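Local coordinates for glycosyl hydrolase family 2, TIM barrel domain protein (Parabacteroides merdae ATCC 43184, PDB 6DXU), which probably hydrolyses beta-glucuronides, as a family 2 glycoside hydrolase and beta-glucuronidase of the human gut microbiome, at residues D[363-368]-D[373-378]; D[49-54]-D[161-166]. All coordinates share one frame; numbering follows the deposited sequence.

Interaction 1 of 2, residues D[363-368]-D[373-378]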
loop_
_atom_site.group_PDB
_atom_site.type_symbol
_atom_site.label_atom_id
_atom_site.label_comp_id
_atom_site.label_asym_id
_atom_site.label_seq_id
_atom_site.Cartn_x
_atom_site.Cartn_y
_atom_site.Cartn_z
ATOM N N ILE D 363 31.423 -32.630 -3.813
ATOM C CA ILE D 363 29.970 -32.703 -3.883
ATOM C C ILE D 363 29.428 -31.358 -4.344
ATOM O O ILE D 363 29.905 -30.296 -3.926
ATOM C CB ILE D 363 29.347 -33.138 -2.531
ATOM C CG1 ILE D 363 27.845 -33.429 -2.692
ATOM C CG2 ILE D 363 29.603 -32.095 -1.434
ATOM C CD1 ILE D 363 27.204 -34.091 -1.467
ATOM N N ARG D 364 28.446 -31.413 -5.225
ATOM C CA ARG D 364 27.607 -30.264 -5.541
ATOM C C ARG D 364 26.296 -30.462 -4.794
ATOM O O ARG D 364 25.639 -31.494 -4.960
ATOM C CB ARG D 364 27.401 -30.155 -7.050
ATOM C CG ARG D 364 26.382 -29.090 -7.513
ATOM C CD ARG D 364 26.414 -28.966 -9.027
ATOM N NE ARG D 364 25.312 -28.160 -9.550
ATOM C CZ ARG D 364 24.376 -28.592 -10.389
ATOM N NH1 ARG D 364 24.368 -29.851 -10.815
ATOM N NH2 ARG D 364 23.435 -27.750 -10.802
ATOM N N LEU D 365 25.937 -29.501 -3.941
ATOM C CA LEU D 365 24.878 -29.713 -2.948
ATOM C C LEU D 365 23.488 -29.482 -3.552
ATOM O O LEU D 365 22.682 -28.688 -3.068
ATOM C CB LEU D 365 25.118 -28.826 -1.730
ATOM C CG LEU D 365 26.359 -29.224 -0.924
ATOM C CD1 LEU D 365 26.635 -28.244 0.211
ATOM C CD2 LEU D 365 26.175 -30.631 -0.353
ATOM N N GLY D 366 23.198 -30.240 -4.611
ATOM C CA GLY D 366 21.919 -30.074 -5.268
ATOM C C GLY D 366 21.823 -28.676 -5.828
ATOM O O GLY D 366 22.811 -28.103 -6.299
ATOM N N HIS D 367 20.630 -28.094 -5.753
ATOM C CA HIS D 367 20.387 -26.798 -6.368
ATOM C C HIS D 367 20.169 -25.688 -5.342
ATOM O O HIS D 367 19.543 -24.670 -5.666
ATOM C CB HIS D 367 19.189 -26.895 -7.316
ATOM C CG HIS D 367 19.362 -27.932 -8.382
ATOM N ND1 HIS D 367 20.480 -27.990 -9.186
ATOM C CD2 HIS D 367 18.586 -28.983 -8.742
ATOM C CE1 HIS D 367 20.373 -29.013 -10.016
ATOM N NE2 HIS D 367 19.232 -29.630 -9.770
ATOM N N TYR D 368 20.693 -25.834 -4.126
ATOM C CA TYR D 368 20.414 -24.826 -3.105
ATOM C C TYR D 368 21.402 -24.948 -1.955
ATOM O O TYR D 368 22.136 -25.937 -1.828
ATOM C CB TYR D 368 18.960 -24.944 -2.591
ATOM C CG TYR D 368 18.548 -26.392 -2.408
ATOM C CD1 TYR D 368 18.994 -27.130 -1.321
ATOM C CD2 TYR D 368 17.718 -27.028 -3.339
ATOM C CE1 TYR D 368 18.626 -28.473 -1.153
ATOM C CE2 TYR D 368 17.353 -28.365 -3.185
ATOM C CZ TYR D 368 17.800 -29.082 -2.089
ATOM O OH TYR D 368 17.426 -30.420 -1.957
ATOM N N ILE D 373 24.964 -28.377 9.005
ATOM C CA ILE D 373 25.466 -29.681 9.442
ATOM C C ILE D 373 26.189 -30.381 8.295
ATOM O O ILE D 373 27.254 -30.990 8.486
ATOM C CB ILE D 373 24.309 -30.538 9.993
ATOM C CG1 ILE D 373 23.746 -29.910 11.273
ATOM C CG2 ILE D 373 24.766 -31.988 10.250
ATOM C CD1 ILE D 373 22.383 -30.482 11.669
ATOM N N ILE D 374 25.627 -30.295 7.087
ATOM C CA ILE D 374 26.258 -30.891 5.913
ATOM C C ILE D 374 27.605 -30.229 5.641
ATOM O O ILE D 374 28.612 -30.904 5.398
ATOM C CB ILE D 374 25.335 -30.783 4.689
ATOM C CG1 ILE D 374 24.022 -31.544 4.911
ATOM C CG2 ILE D 374 26.057 -31.293 3.423
ATOM C CD1 ILE D 374 24.210 -33.067 5.108
ATOM N N LEU D 375 27.650 -28.896 5.688
ATOM C CA LEU D 375 28.915 -28.216 5.413
ATOM C C LEU D 375 29.967 -28.573 6.449
ATOM O O LEU D 375 31.139 -28.772 6.107
ATOM C CB LEU D 375 28.711 -26.701 5.358
ATOM C CG LEU D 375 28.095 -26.646 3.969
ATOM C CD1 LEU D 375 26.609 -26.385 4.005
ATOM C CD2 LEU D 375 28.880 -25.782 3.002
ATOM N N ASP D 376 29.578 -28.621 7.723
ATOM C CA ASP D 376 30.520 -29.035 8.754
ATOM C C ASP D 376 31.034 -30.444 8.485
ATOM O O ASP D 376 32.211 -30.743 8.725
ATOM C CB ASP D 376 29.873 -28.961 10.138
ATOM C CG ASP D 376 29.786 -27.548 10.700
ATOM O OD1 ASP D 376 30.509 -26.630 10.251
ATOM O OD2 ASP D 376 29.001 -27.373 11.653
ATOM N N LEU D 377 30.159 -31.336 8.012
ATOM C CA LEU D 377 30.590 -32.697 7.720
ATOM C C LEU D 377 31.555 -32.729 6.541
ATOM O O LEU D 377 32.498 -33.527 6.534
ATOM C CB LEU D 377 29.379 -33.597 7.458
ATOM C CG LEU D 377 28.646 -34.018 8.729
ATOM C CD1 LEU D 377 27.243 -34.530 8.412
ATOM C CD2 LEU D 377 29.475 -35.094 9.436
ATOM N N CYS D 378 31.347 -31.867 5.541
ATOM C CA CYS D 378 32.297 -31.803 4.431
ATOM C C CYS D 378 33.665 -31.317 4.897
ATOM O O CYS D 378 34.703 -31.820 4.436
ATOM C CB CYS D 378 31.762 -30.911 3.312
ATOM S SG CYS D 378 30.307 -31.615 2.442
#
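Ile363 and Leu365 pack against Ile374, Leu375 and Cys378 between a strand and an outer helix of the TIM barrel, where strand 362-364 leads through a loop to helix 372-381 and the chain then returns as the parallel strand 384-388, a beta-alpha-beta unit. The contact is apolar throughout and wholly buried. Leu365, just past the end of the strand, takes the central place. Its CG lies beside the backbone N and opposite the carbonyl carbon (chi1 -68°), which carries both methyls out to the helix. CD2 meets CG2 of Ile374 at 3.8 Å, the two side chains sliding past each other in opposite directions, while CD1 approaches CD1 of Leu375 more loosely, at 4.2 Å. Leu375 reaches in by the end of its side chain. One helical turn beyond Ile374, the sulfur of Cys378 completes the row from the helix. Met355 and Met348 of helix 345-357 continue this core, touching Ile363 and Ile374 respectively.

Arg364 leaves the opposite side of the strand, toward the barrel interior, forming salt bridges with Glu388 and Glu514 and a hydrogen bond to Asn429; its NH2 also lies in the ring plane of His367, at the edge. A type II' turn from Leu365 to Tyr368, with Gly366 at positive phi (63°), follows the strand; within it His367 ND1 is hydrogen-bonded to Glu388, and the ring of Tyr368 stacks on Tyr135. At the strand end of the contact, CG2 of Ile363, the branch held between backbone N and carbonyl carbon, touches SG of Cys378 at 4.0 Å.

Interaction 2 of 2, residues D[49-54]-D[161-166]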
loop_
_atom_site.group_PDB
_atom_site.type_symbol
_atom_site.label_atom_id
_atom_site.label_comp_id
_atom_site.label_asym_id
_atom_site.label_seq_id
_atom_site.Cartn_x
_atom_site.Cartn_y
_atom_site.Cartn_z
ATOM N N GLU D 49 -6.781 -17.265 15.689
ATOM C CA GLU D 49 -7.219 -18.655 15.741
ATOM C C GLU D 49 -6.159 -19.563 16.352
ATOM O O GLU D 49 -6.500 -20.623 16.886
ATOM C CB GLU D 49 -7.603 -19.159 14.344
ATOM C CG GLU D 49 -8.874 -18.494 13.773
ATOM C CD GLU D 49 -9.474 -19.259 12.590
ATOM O OE1 GLU D 49 -8.708 -19.891 11.835
ATOM O OE2 GLU D 49 -10.712 -19.186 12.391
ATOM N N ALA D 50 -4.889 -19.177 16.289
ATOM C CA ALA D 50 -3.843 -20.011 16.859
ATOM C C ALA D 50 -3.760 -19.907 18.377
ATOM O O ALA D 50 -3.262 -20.849 19.018
ATOM C CB ALA D 50 -2.478 -19.653 16.254
ATOM N N VAL D 51 -4.234 -18.807 18.964
ATOM C CA VAL D 51 -3.996 -18.506 20.375
ATOM C C VAL D 51 -5.277 -18.261 21.165
ATOM O O VAL D 51 -5.208 -18.065 22.385
ATOM C CB VAL D 51 -3.050 -17.300 20.532
ATOM C CG1 VAL D 51 -1.689 -17.609 19.908
ATOM C CG2 VAL D 51 -3.669 -16.042 19.909
ATOM N N ARG D 52 -6.447 -18.270 20.526
ATOM C CA ARG D 52 -7.674 -17.946 21.239
ATOM C C ARG D 52 -8.075 -19.072 22.198
ATOM O O ARG D 52 -7.720 -20.238 21.991
ATOM C CB ARG D 52 -8.811 -17.690 20.247
ATOM C CG ARG D 52 -9.211 -18.909 19.399
ATOM C CD ARG D 52 -10.291 -18.487 18.410
ATOM N NE ARG D 52 -10.643 -19.525 17.451
ATOM C CZ ARG D 52 -11.530 -19.336 16.481
ATOM N NH1 ARG D 52 -12.144 -18.161 16.378
ATOM N NH2 ARG D 52 -11.793 -20.304 15.615
ATOM N N PRO D 53 -8.832 -18.751 23.253
ATOM C CA PRO D 53 -9.345 -19.819 24.125
ATOM C C PRO D 53 -10.228 -20.784 23.341
ATOM O O PRO D 53 -11.002 -20.380 22.466
ATOM C CB PRO D 53 -10.153 -19.068 25.195
ATOM C CG PRO D 53 -9.806 -17.621 25.053
ATOM C CD PRO D 53 -9.274 -17.409 23.666
ATOM N N ALA D 54 -10.104 -22.074 23.663
ATOM C CA ALA D 54 -10.821 -23.131 22.959
ATOM C C ALA D 54 -11.202 -24.206 23.966
ATOM O O ALA D 54 -10.329 -24.922 24.463
ATOM C CB ALA D 54 -9.964 -23.719 21.833
ATOM N N LYS D 161 4.000 -19.985 29.905
ATOM C CA LYS D 161 4.657 -20.215 28.628
ATOM C C LYS D 161 4.253 -19.142 27.623
ATOM O O LYS D 161 3.352 -18.350 27.866
ATOM C CB LYS D 161 4.342 -21.605 28.095
ATOM C CG LYS D 161 4.880 -22.721 28.998
ATOM C CD LYS D 161 4.570 -24.082 28.414
ATOM C CE LYS D 161 5.100 -25.189 29.311
ATOM N NZ LYS D 161 4.891 -26.529 28.694
ATOM N N VAL D 162 4.960 -19.107 26.497
ATOM C CA VAL D 162 4.758 -18.097 25.463
ATOM C C VAL D 162 4.296 -18.804 24.193
ATOM O O VAL D 162 5.005 -19.675 23.683
ATOM C CB VAL D 162 6.038 -17.292 25.191
ATOM C CG1 VAL D 162 5.806 -16.279 24.059
ATOM C CG2 VAL D 162 6.521 -16.609 26.477
ATOM N N PRO D 163 3.132 -18.464 23.636
ATOM C CA PRO D 163 2.690 -19.143 22.416
ATOM C C PRO D 163 3.493 -18.636 21.229
ATOM O O PRO D 163 3.542 -17.434 20.950
ATOM C CB PRO D 163 1.203 -18.764 22.305
ATOM C CG PRO D 163 1.078 -17.498 23.066
ATOM C CD PRO D 163 2.151 -17.476 24.118
ATOM N N LEU D 164 4.086 -19.575 20.513
ATOM C CA LEU D 164 4.834 -19.324 19.296
ATOM C C LEU D 164 4.064 -20.008 18.183
ATOM O O LEU D 164 3.796 -21.210 18.268
ATOM C CB LEU D 164 6.257 -19.894 19.412
ATOM C CG LEU D 164 7.111 -19.870 18.147
ATOM C CD1 LEU D 164 7.331 -18.449 17.672
ATOM C CD2 LEU D 164 8.463 -20.577 18.379
ATOM N N SER D 165 3.688 -19.248 17.160
ATOM C CA SER D 165 2.944 -19.787 16.033
ATOM C C SER D 165 3.707 -19.399 14.783
ATOM O O SER D 165 4.125 -18.245 14.642
ATOM C CB SER D 165 1.502 -19.231 15.981
ATOM O OG SER D 165 0.884 -19.347 17.261
ATOM N N ILE D 166 3.891 -20.356 13.878
ATOM C CA ILE D 166 4.718 -20.152 12.697
ATOM C C ILE D 166 3.922 -20.634 11.496
ATOM O O ILE D 166 3.407 -21.755 11.497
ATOM C CB ILE D 166 6.059 -20.904 12.799
ATOM C CG1 ILE D 166 6.884 -20.364 13.979
ATOM C CG2 ILE D 166 6.820 -20.774 11.480
ATOM C CD1 ILE D 166 8.145 -21.219 14.358
#
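In the family 2 sugar-binding domain, the short, weakly bonded helical turn around 48-51 is laid against one face of the antiparallel sheet at strand 162-169, and Ala50 and Val51 meet Ser165 and Pro163 there. The two strand residues are separated by Leu164, whose side chain points away to the other face. The approach is close for the backbones as well: the CA atoms of Ala50 and Ser165 are 6.8 Å apart.

The shortest approach brings CB of Ala50 to 3.5 Å from OG of Ser165, with the serine CB behind it at 4.0 Å. OG stands beside its own backbone N (chi1 -49°), and in that position it also comes within 4.1 Å of CG1 of Val51. That same methyl carries the second half of the contact, resting 3.9 Å from CB of Pro163, with the valine side chain crossing the proline at about a right angle. CG1 of Val51 is thus shared between the proline ring and the serine hydroxyl.

Around this patch, Phe149 of helix 143-150 and Leu96 of strand 90-97 also touch Pro163. Glu49 and Arg52 turn from the sheet to the subunit interface, where they form salt bridges with Arg172 and Asp436 of the second subunit. CG of Glu49 lies over the guanidinium face of Arg52. Between 49-54 and 161-166 methyls meet a hydroxyl oxygen and a proline ring, which implies that van der Waals fit rather than charge joins helical turn and sheet, while polar holds on 49-54 come from Arg157, hydrogen-bonded to the Val51 carbonyl, and from the second subunit.

In the fold
The two contacts lie in different domains of one chain and follow each other in sequence, interaction 2 closing before interaction 1 opens. Their centres are 36 Å apart and their nearest atoms about 17 Å, so they do not touch. The centre of interaction 1 lies about 8 Å from the centre of the chain, in the barrel, the C-terminal ends of whose strands probably form the active site, as in other family 2 enzymes. Interaction 2 is peripheral, its centre about 35 Å from the centre of the chain, and the segment 49-54 also reaches a second subunit. One therefore packs a helix within the probable catalytic barrel, the other a helical turn on the sugar-binding-domain sheet beside a subunit interface.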